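Serpin B3 (Homo sapiens, PDB 4ZK3) belongs to the serpin family of protease inhibitors, probably inhibits proteases, and, as the Pso p27 form, makes large aggregates linked to psoriasis. Local coordinates at residues L15-Q18 and F19-S22; E142-K145 and K146-W150; W269-L272 and Q273-R276. One frame throughout, in Å; residues are numbered along the deposited sequence.

Contact 1 (L15-Q18 and F19-S22); sequences LFQQ and FRKS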
loop_
_atom_site.group_PDB
_atom_site.type_symbol
_atom_site.label_atom_id
_atom_site.label_comp_id
_atom_site.label_asym_id
_atom_site.label_seq_id
_atom_site.Cartn_x
_atom_site.Cartn_y
_atom_site.Cartn_z
ATOM N N LEU A 15 -9.377 -2.210 -4.501
ATOM C CA LEU A 15 -9.037 -0.780 -4.373
ATOM C C LEU A 15 -8.706 -0.176 -5.697
ATOM O O LEU A 15 -9.139 0.947 -5.994
ATOM C CB LEU A 15 -7.886 -0.514 -3.404
ATOM C CG LEU A 15 -8.231 -0.699 -1.933
ATOM C CD1 LEU A 15 -6.947 -0.753 -1.098
ATOM C CD2 LEU A 15 -9.163 0.285 -1.320
ATOM N N PHE A 16 -7.889 -0.881 -6.447
ATOM C CA PHE A 16 -7.359 -0.382 -7.696
ATOM C C PHE A 16 -8.476 0.061 -8.663
ATOM O O PHE A 16 -8.366 1.104 -9.288
ATOM C CB PHE A 16 -6.463 -1.429 -8.344
ATOM C CG PHE A 16 -5.776 -0.932 -9.563
ATOM C CD1 PHE A 16 -4.661 -0.146 -9.472
ATOM C CD2 PHE A 16 -6.290 -1.191 -10.822
ATOM C CE1 PHE A 16 -4.033 0.337 -10.598
ATOM C CE2 PHE A 16 -5.677 -0.717 -11.963
ATOM C CZ PHE A 16 -4.559 0.074 -11.849
ATOM N N GLN A 17 -9.519 -0.761 -8.785
ATOM C CA GLN A 17 -10.700 -0.467 -9.661
ATOM C C GLN A 17 -11.403 0.828 -9.250
ATOM O O GLN A 17 -11.770 1.611 -10.082
ATOM C CB GLN A 17 -11.664 -1.665 -9.676
ATOM C CG GLN A 17 -11.054 -3.026 -10.046
ATOM C CD GLN A 17 -10.596 -3.222 -11.508
ATOM O OE1 GLN A 17 -10.713 -4.329 -12.056
ATOM N NE2 GLN A 17 -10.058 -2.200 -12.125
ATOM N N GLN A 18 -11.482 1.129 -7.972
ATOM C CA GLN A 18 -11.986 2.426 -7.540
ATOM C C GLN A 18 -11.055 3.572 -7.883
ATOM O O GLN A 18 -11.501 4.614 -8.409
ATOM C CB GLN A 18 -12.315 2.425 -6.035
ATOM C CG GLN A 18 -13.374 1.368 -5.690
ATOM C CD GLN A 18 -14.676 1.633 -6.460
ATOM O OE1 GLN A 18 -15.182 2.774 -6.509
ATOM N NE2 GLN A 18 -15.152 0.611 -7.147
ATOM N N PHE A 19 -9.759 3.361 -7.646
ATOM C CA PHE A 19 -8.752 4.369 -7.863
ATOM C C PHE A 19 -8.663 4.758 -9.344
ATOM O O PHE A 19 -8.374 5.914 -9.659
ATOM C CB PHE A 19 -7.370 3.918 -7.382
ATOM C CG PHE A 19 -7.258 3.760 -5.906
ATOM C CD1 PHE A 19 -8.127 4.370 -5.045
ATOM C CD2 PHE A 19 -6.230 2.995 -5.373
ATOM C CE1 PHE A 19 -8.020 4.191 -3.695
ATOM C CE2 PHE A 19 -6.102 2.839 -4.019
ATOM C CZ PHE A 19 -7.004 3.437 -3.173
ATOM N N ARG A 20 -8.937 3.815 -10.212
ATOM C CA ARG A 20 -8.974 4.091 -11.643
ATOM C C ARG A 20 -9.897 5.244 -12.054
ATOM O O ARG A 20 -9.702 5.838 -13.123
ATOM C CB ARG A 20 -9.456 2.886 -12.398
ATOM C CG ARG A 20 -8.443 1.769 -12.367
ATOM C CD ARG A 20 -8.899 0.619 -13.203
ATOM N NE ARG A 20 -8.810 1.010 -14.598
ATOM C CZ ARG A 20 -9.306 0.316 -15.602
ATOM N NH1 ARG A 20 -9.886 -0.835 -15.372
ATOM N NH2 ARG A 20 -9.184 0.758 -16.847
ATOM N N LYS A 21 -10.892 5.545 -11.217
ATOM C CA LYS A 21 -11.886 6.575 -11.522
ATOM C C LYS A 21 -11.482 7.990 -11.313
ATOM O O LYS A 21 -12.159 8.852 -11.806
ATOM C CB LYS A 21 -13.128 6.326 -10.726
ATOM C CG LYS A 21 -13.688 4.972 -11.108
ATOM C CD LYS A 21 -14.844 4.580 -10.256
ATOM C CE LYS A 21 -15.420 3.315 -10.833
ATOM N NZ LYS A 21 -16.230 2.671 -9.787
ATOM N N SER A 22 -10.412 8.257 -10.572
ATOM C CA SER A 22 -9.965 9.657 -10.384
ATOM C C SER A 22 -9.137 10.047 -11.594
ATOM O O SER A 22 -8.678 9.169 -12.351
ATOM C CB SER A 22 -9.090 9.815 -9.153
ATOM O OG SER A 22 -7.752 9.487 -9.507
#
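Leu15 meets Phe19 one turn on, near the C-terminal end of helix 4-19 of the serpin fold. Its carbonyl takes the N-H of Phe19, with Leu15 O 3.0 Å from Phe19 N. The same oxygen lies over one face of the Phe19 ring, 3.4 Å above its plane and nearer CG than the ring centre. Leu15 CB touches ring atom CE2 of Phe19 at 3.8 Å. Beyond the two segments the Phe19 ring stacks on Tyr293 and meets Tyr29 edge-to-face.

Phe16 O accepts the N-H of Arg20, at 2.9 Å from Arg20 N. The side chain of Phe16 swings out with CG anti to the backbone N (chi1 -174°). Its CE2 then lies 3.7 Å from Arg20 CD, and the ring and guanidinium planes are 27° apart.

Gln17 runs alongside Arg20, pointing the same way. Its NE2 comes to the rim of the guanidinium, 3.5 Å from Arg20 NH1; both are donors, so this is no bond.

Gln18 O takes the N-H of Lys21 as the chain leaves the helix in a type I turn from Phe19 to Ser22. Lys21 extends beside Gln18, and its NZ makes a weak hydrogen bond of 3.4 Å to Gln18 OE1.

Contact 2 (E142-K145 and K146-W150); sequences ESRK and KINSW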
loop_
_atom_site.group_PDB
_atom_site.type_symbol
_atom_site.label_atom_id
_atom_site.label_comp_id
_atom_site.label_asym_id
_atom_site.label_seq_id
_atom_site.Cartn_x
_atom_site.Cartn_y
_atom_site.Cartn_z
ATOM N N GLU A 142 -3.175 21.152 16.932
ATOM C CA GLU A 142 -1.831 20.872 17.356
ATOM C C GLU A 142 -1.711 19.322 17.505
ATOM O O GLU A 142 -0.653 18.736 17.316
ATOM C CB GLU A 142 -1.543 21.676 18.635
ATOM C CG GLU A 142 -2.787 22.417 19.280
ATOM C CD GLU A 142 -3.622 23.452 18.401
ATOM O OE1 GLU A 142 -4.913 23.396 18.319
ATOM O OE2 GLU A 142 -2.987 24.365 17.784
ATOM N N SER A 143 -2.816 18.671 17.833
ATOM C CA SER A 143 -2.872 17.226 17.895
ATOM C C SER A 143 -2.663 16.635 16.479
ATOM O O SER A 143 -1.833 15.755 16.313
ATOM C CB SER A 143 -4.226 16.792 18.495
ATOM O OG SER A 143 -4.244 17.044 19.890
ATOM N N ARG A 144 -3.394 17.155 15.499
ATOM C CA ARG A 144 -3.207 16.821 14.050
ATOM C C ARG A 144 -1.726 16.869 13.675
ATOM O O ARG A 144 -1.151 15.890 13.139
ATOM C CB ARG A 144 -4.065 17.713 13.153
ATOM C CG ARG A 144 -4.034 17.385 11.659
ATOM C CD ARG A 144 -4.888 18.362 10.866
ATOM N NE ARG A 144 -4.207 19.649 10.713
ATOM C CZ ARG A 144 -3.283 19.922 9.804
ATOM N NH1 ARG A 144 -2.912 19.029 8.887
ATOM N NH2 ARG A 144 -2.714 21.103 9.819
ATOM N N LYS A 145 -1.059 17.962 14.028
ATOM C CA LYS A 145 0.338 18.122 13.649
ATOM C C LYS A 145 1.236 17.178 14.356
ATOM O O LYS A 145 2.203 16.703 13.800
ATOM C CB LYS A 145 0.826 19.568 13.845
ATOM C CG LYS A 145 0.068 20.535 12.956
ATOM C CD LYS A 145 0.612 21.932 13.096
ATOM C CE LYS A 145 -0.260 22.911 12.349
ATOM N NZ LYS A 145 0.549 24.050 11.836
ATOM N N LYS A 146 0.957 16.883 15.599
ATOM C CA LYS A 146 1.731 15.835 16.279
ATOM C C LYS A 146 1.606 14.443 15.605
ATOM O O LYS A 146 2.582 13.721 15.522
ATOM C CB LYS A 146 1.266 15.707 17.714
ATOM C CG LYS A 146 2.095 14.797 18.592
ATOM C CD LYS A 146 1.787 15.019 20.083
ATOM C CE LYS A 146 1.069 16.367 20.338
ATOM N NZ LYS A 146 0.979 16.735 21.777
ATOM N N ILE A 147 0.420 14.095 15.115
ATOM C CA ILE A 147 0.234 12.740 14.486
ATOM C C ILE A 147 1.030 12.720 13.154
ATOM O O ILE A 147 1.792 11.784 12.893
ATOM C CB ILE A 147 -1.248 12.478 14.251
ATOM C CG1 ILE A 147 -1.945 12.289 15.629
ATOM C CG2 ILE A 147 -1.511 11.251 13.385
ATOM C CD1 ILE A 147 -3.451 12.509 15.569
ATOM N N ASN A 148 0.823 13.764 12.356
ATOM C CA ASN A 148 1.527 13.967 11.091
ATOM C C ASN A 148 3.060 13.878 11.295
ATOM O O ASN A 148 3.747 13.270 10.475
ATOM C CB ASN A 148 1.058 15.254 10.382
ATOM C CG ASN A 148 -0.331 15.154 9.774
ATOM O OD1 ASN A 148 -0.909 14.095 9.592
ATOM N ND2 ASN A 148 -0.891 16.287 9.469
ATOM N N SER A 149 3.620 14.376 12.418
ATOM C CA SER A 149 5.068 14.257 12.648
ATOM C C SER A 149 5.487 12.894 13.027
ATOM O O SER A 149 6.575 12.444 12.634
ATOM C CB SER A 149 5.618 15.262 13.726
ATOM O OG SER A 149 5.348 16.569 13.273
ATOM N N TRP A 150 4.717 12.218 13.866
ATOM C CA TRP A 150 5.010 10.827 14.106
ATOM C C TRP A 150 5.110 10.028 12.788
ATOM O O TRP A 150 6.046 9.210 12.575
ATOM C CB TRP A 150 3.951 10.192 14.998
ATOM C CG TRP A 150 4.265 8.815 15.299
ATOM C CD1 TRP A 150 5.149 8.370 16.205
ATOM C CD2 TRP A 150 3.698 7.641 14.671
ATOM N NE1 TRP A 150 5.184 6.981 16.188
ATOM C CE2 TRP A 150 4.298 6.520 15.261
ATOM C CE3 TRP A 150 2.743 7.443 13.659
ATOM C CZ2 TRP A 150 3.956 5.225 14.913
ATOM C CZ3 TRP A 150 2.436 6.155 13.284
ATOM C CH2 TRP A 150 3.017 5.063 13.921
#
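Lys146 N-H bonds to Glu142 O at 3.0 Å from Lys146 N, an i to i+4 step of the amphipathic helix 140-153 in the serpin fold. The aliphatic start of Lys146 rests on the previous turn, with CB 3.4 Å from Ser143 O.

Ile147 N gives its main bond to Ser143 O and a weak one to Arg144 O. Its CG1 is anti to the carbonyl carbon (chi1 -69°), which brings CG1 to 3.5 Å from Ser143 O. The side chain also packs on Val175 and Val177 of strand 174-185 and on Phe108.

Asn148 N points almost straight at Arg144 O, at 177°. The amide of Asn148 crosses the guanidinium of Arg144, planes 75° apart. Asn148 ND2 and Arg144 NH1 are 3.5 Å apart, but both are donors. Arg144 NH1 bonds instead to Ile163 O, and Asn148 OD1 accepts from Ile163 N.

Ser149 grips Lys145 O twice, through its backbone N at 3.1 Å and through OG at 3.2 Å, from opposite faces of the carbonyl plane. The hydroxyl thus spends its hydrogen bond on its own helix. Arg144 and Asn148 tie that helix to Ile163, with the Arg144 charge met by a Glu141 salt bridge.

Contact 3 (W269-L272 and Q273-R276); sequences WTSL and QNMR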
loop_
_atom_site.group_PDB
_atom_site.type_symbol
_atom_site.label_atom_id
_atom_site.label_comp_id
_atom_site.label_asym_id
_atom_site.label_seq_id
_atom_site.Cartn_x
_atom_site.Cartn_y
_atom_site.Cartn_z
ATOM N N TRP A 269 0.704 -15.548 -13.077
ATOM C CA TRP A 269 1.641 -14.946 -14.005
ATOM C C TRP A 269 2.968 -14.508 -13.383
ATOM O O TRP A 269 3.997 -14.435 -14.086
ATOM C CB TRP A 269 1.002 -13.716 -14.662
ATOM C CG TRP A 269 -0.213 -14.043 -15.510
ATOM C CD1 TRP A 269 -0.540 -15.268 -16.029
ATOM C CD2 TRP A 269 -1.217 -13.142 -15.963
ATOM N NE1 TRP A 269 -1.699 -15.180 -16.750
ATOM C CE2 TRP A 269 -2.129 -13.885 -16.744
ATOM C CE3 TRP A 269 -1.440 -11.774 -15.793
ATOM C CZ2 TRP A 269 -3.236 -13.303 -17.362
ATOM C CZ3 TRP A 269 -2.558 -11.198 -16.388
ATOM C CH2 TRP A 269 -3.432 -11.956 -17.173
ATOM N N THR A 270 2.933 -14.163 -12.089
ATOM C CA THR A 270 4.074 -13.509 -11.460
ATOM C C THR A 270 4.736 -14.429 -10.471
ATOM O O THR A 270 5.560 -13.982 -9.683
ATOM C CB THR A 270 3.709 -12.198 -10.744
ATOM O OG1 THR A 270 2.965 -12.507 -9.556
ATOM C CG2 THR A 270 2.922 -11.260 -11.666
ATOM N N SER A 271 4.433 -15.721 -10.501
ATOM C CA SER A 271 5.178 -16.603 -9.634
ATOM C C SER A 271 6.460 -17.041 -10.361
ATOM O O SER A 271 6.471 -17.211 -11.589
ATOM C CB SER A 271 4.367 -17.841 -9.253
ATOM O OG SER A 271 4.121 -18.549 -10.443
ATOM N N LEU A 272 7.516 -17.253 -9.583
ATOM C CA LEU A 272 8.760 -17.904 -10.028
ATOM C C LEU A 272 8.507 -19.176 -10.839
ATOM O O LEU A 272 9.017 -19.340 -11.939
ATOM C CB LEU A 272 9.625 -18.244 -8.792
ATOM C CG LEU A 272 10.733 -17.244 -8.441
ATOM C CD1 LEU A 272 10.400 -15.834 -8.891
ATOM C CD2 LEU A 272 11.104 -17.293 -6.954
ATOM N N GLN A 273 7.708 -20.068 -10.281
ATOM C CA GLN A 273 7.225 -21.235 -10.975
ATOM C C GLN A 273 6.953 -20.989 -12.473
ATOM O O GLN A 273 7.257 -21.828 -13.304
ATOM C CB GLN A 273 5.957 -21.670 -10.232
ATOM C CG GLN A 273 5.110 -22.764 -10.842
ATOM C CD GLN A 273 5.887 -24.032 -11.032
ATOM O OE1 GLN A 273 5.965 -24.537 -12.147
ATOM N NE2 GLN A 273 6.452 -24.565 -9.950
ATOM N N ASN A 274 6.385 -19.841 -12.833
ATOM C CA ASN A 274 5.964 -19.589 -14.226
ATOM C C ASN A 274 6.712 -18.494 -14.953
ATOM O O ASN A 274 6.226 -17.939 -15.928
ATOM C CB ASN A 274 4.486 -19.227 -14.245
ATOM C CG ASN A 274 3.645 -20.307 -13.639
ATOM O OD1 ASN A 274 4.072 -21.464 -13.609
ATOM N ND2 ASN A 274 2.438 -19.955 -13.170
ATOM N N MET A 275 7.892 -18.212 -14.480
ATOM C CA MET A 275 8.816 -17.349 -15.163
ATOM C C MET A 275 10.152 -18.092 -15.344
ATOM O O MET A 275 10.378 -19.150 -14.762
ATOM C CB MET A 275 9.001 -16.100 -14.320
ATOM C CG MET A 275 7.708 -15.450 -13.866
ATOM S SD MET A 275 7.958 -13.914 -12.928
ATOM C CE MET A 275 9.158 -14.373 -11.714
ATOM N N ARG A 276 11.042 -17.519 -16.150
ATOM C CA ARG A 276 12.281 -18.179 -16.502
ATOM C C ARG A 276 13.400 -17.164 -16.482
ATOM O O ARG A 276 13.217 -16.037 -16.932
ATOM C CB ARG A 276 12.175 -18.781 -17.936
ATOM C CG ARG A 276 10.920 -19.612 -18.200
ATOM C CD ARG A 276 11.088 -20.914 -17.445
ATOM N NE ARG A 276 9.969 -21.841 -17.504
ATOM C CZ ARG A 276 9.107 -22.095 -16.527
ATOM N NH1 ARG A 276 9.134 -21.425 -15.379
ATOM N NH2 ARG A 276 8.161 -23.014 -16.723
HETATM O O HOH W 1 4.024 -16.018 -15.983
#
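Ser271 O receives the N-H of Asn274 in a single 3-10 turn of the serpin fold, on the way from helix 263-269 to strand 276-294. Ser271 O lies 2.9 Å from Asn274 N. Leu272 O repeats the pattern one residue on, taking the N-H of Met275 nearly straight, at 171°. These two successive i to i+3 bonds make the turn.

A water links Trp269 O to Asn274 O, 2.9 Å from the latter. Its approach to Trp269 O is unusually short, so its exact position is doubtful.

The hydroxyl of Ser271 stands between its backbone N and carbonyl carbon (chi1 63°). That places OG beside the Asn274 side chain, with OG 3.5 Å from ND2, at an angle too poor for a bond. Both Ser271 OG and Asn274 ND2 instead bond to Glu268 O, in the last turn of the preceding helix, so this one carbonyl holds two side chains of the loop.

The Met275 side chain folds back against the turn. Its CG is 3.1 Å from Ser271 O. Its bent end brings CE to Leu272 CD1, an approach so close that its detail is doubtful, since the Leu272 torsions are irregular. Met275 is buried, and both it and Leu272 reach His220 and Glu233 of the neighbouring strands.

Arg276 opens the strand, and its backbone pairs with Phe221. Its side chain bends at chi2 (-73°) and curls back over the turn. A single nitrogen, Arg276 NH1, donates to two carbonyls close to the guanidinium plane, at 2.8 Å from Gln273 O and 2.7 Å from Met275 O.

How the contacts relate
From the N terminus, contact 1 comes first. It ends helix 4-19 and turns the chain toward strand 27-29. Contact 2 follows within helix 140-153, so it closes no loop of its own. Contact 3 turns the chain from helix 263-269 into strand 276-294. The three lie in series; none nests in or crosses another. They do not touch. Contacts 2 and 3 are on opposite sides of the chain's centre, with centres about 43 Å apart. Strand 276-294 gives an indirect link: it begins at contact 3 and reaches contact 1 near its far end. Contact 2 lies instead against strands 99-110 and 174-185.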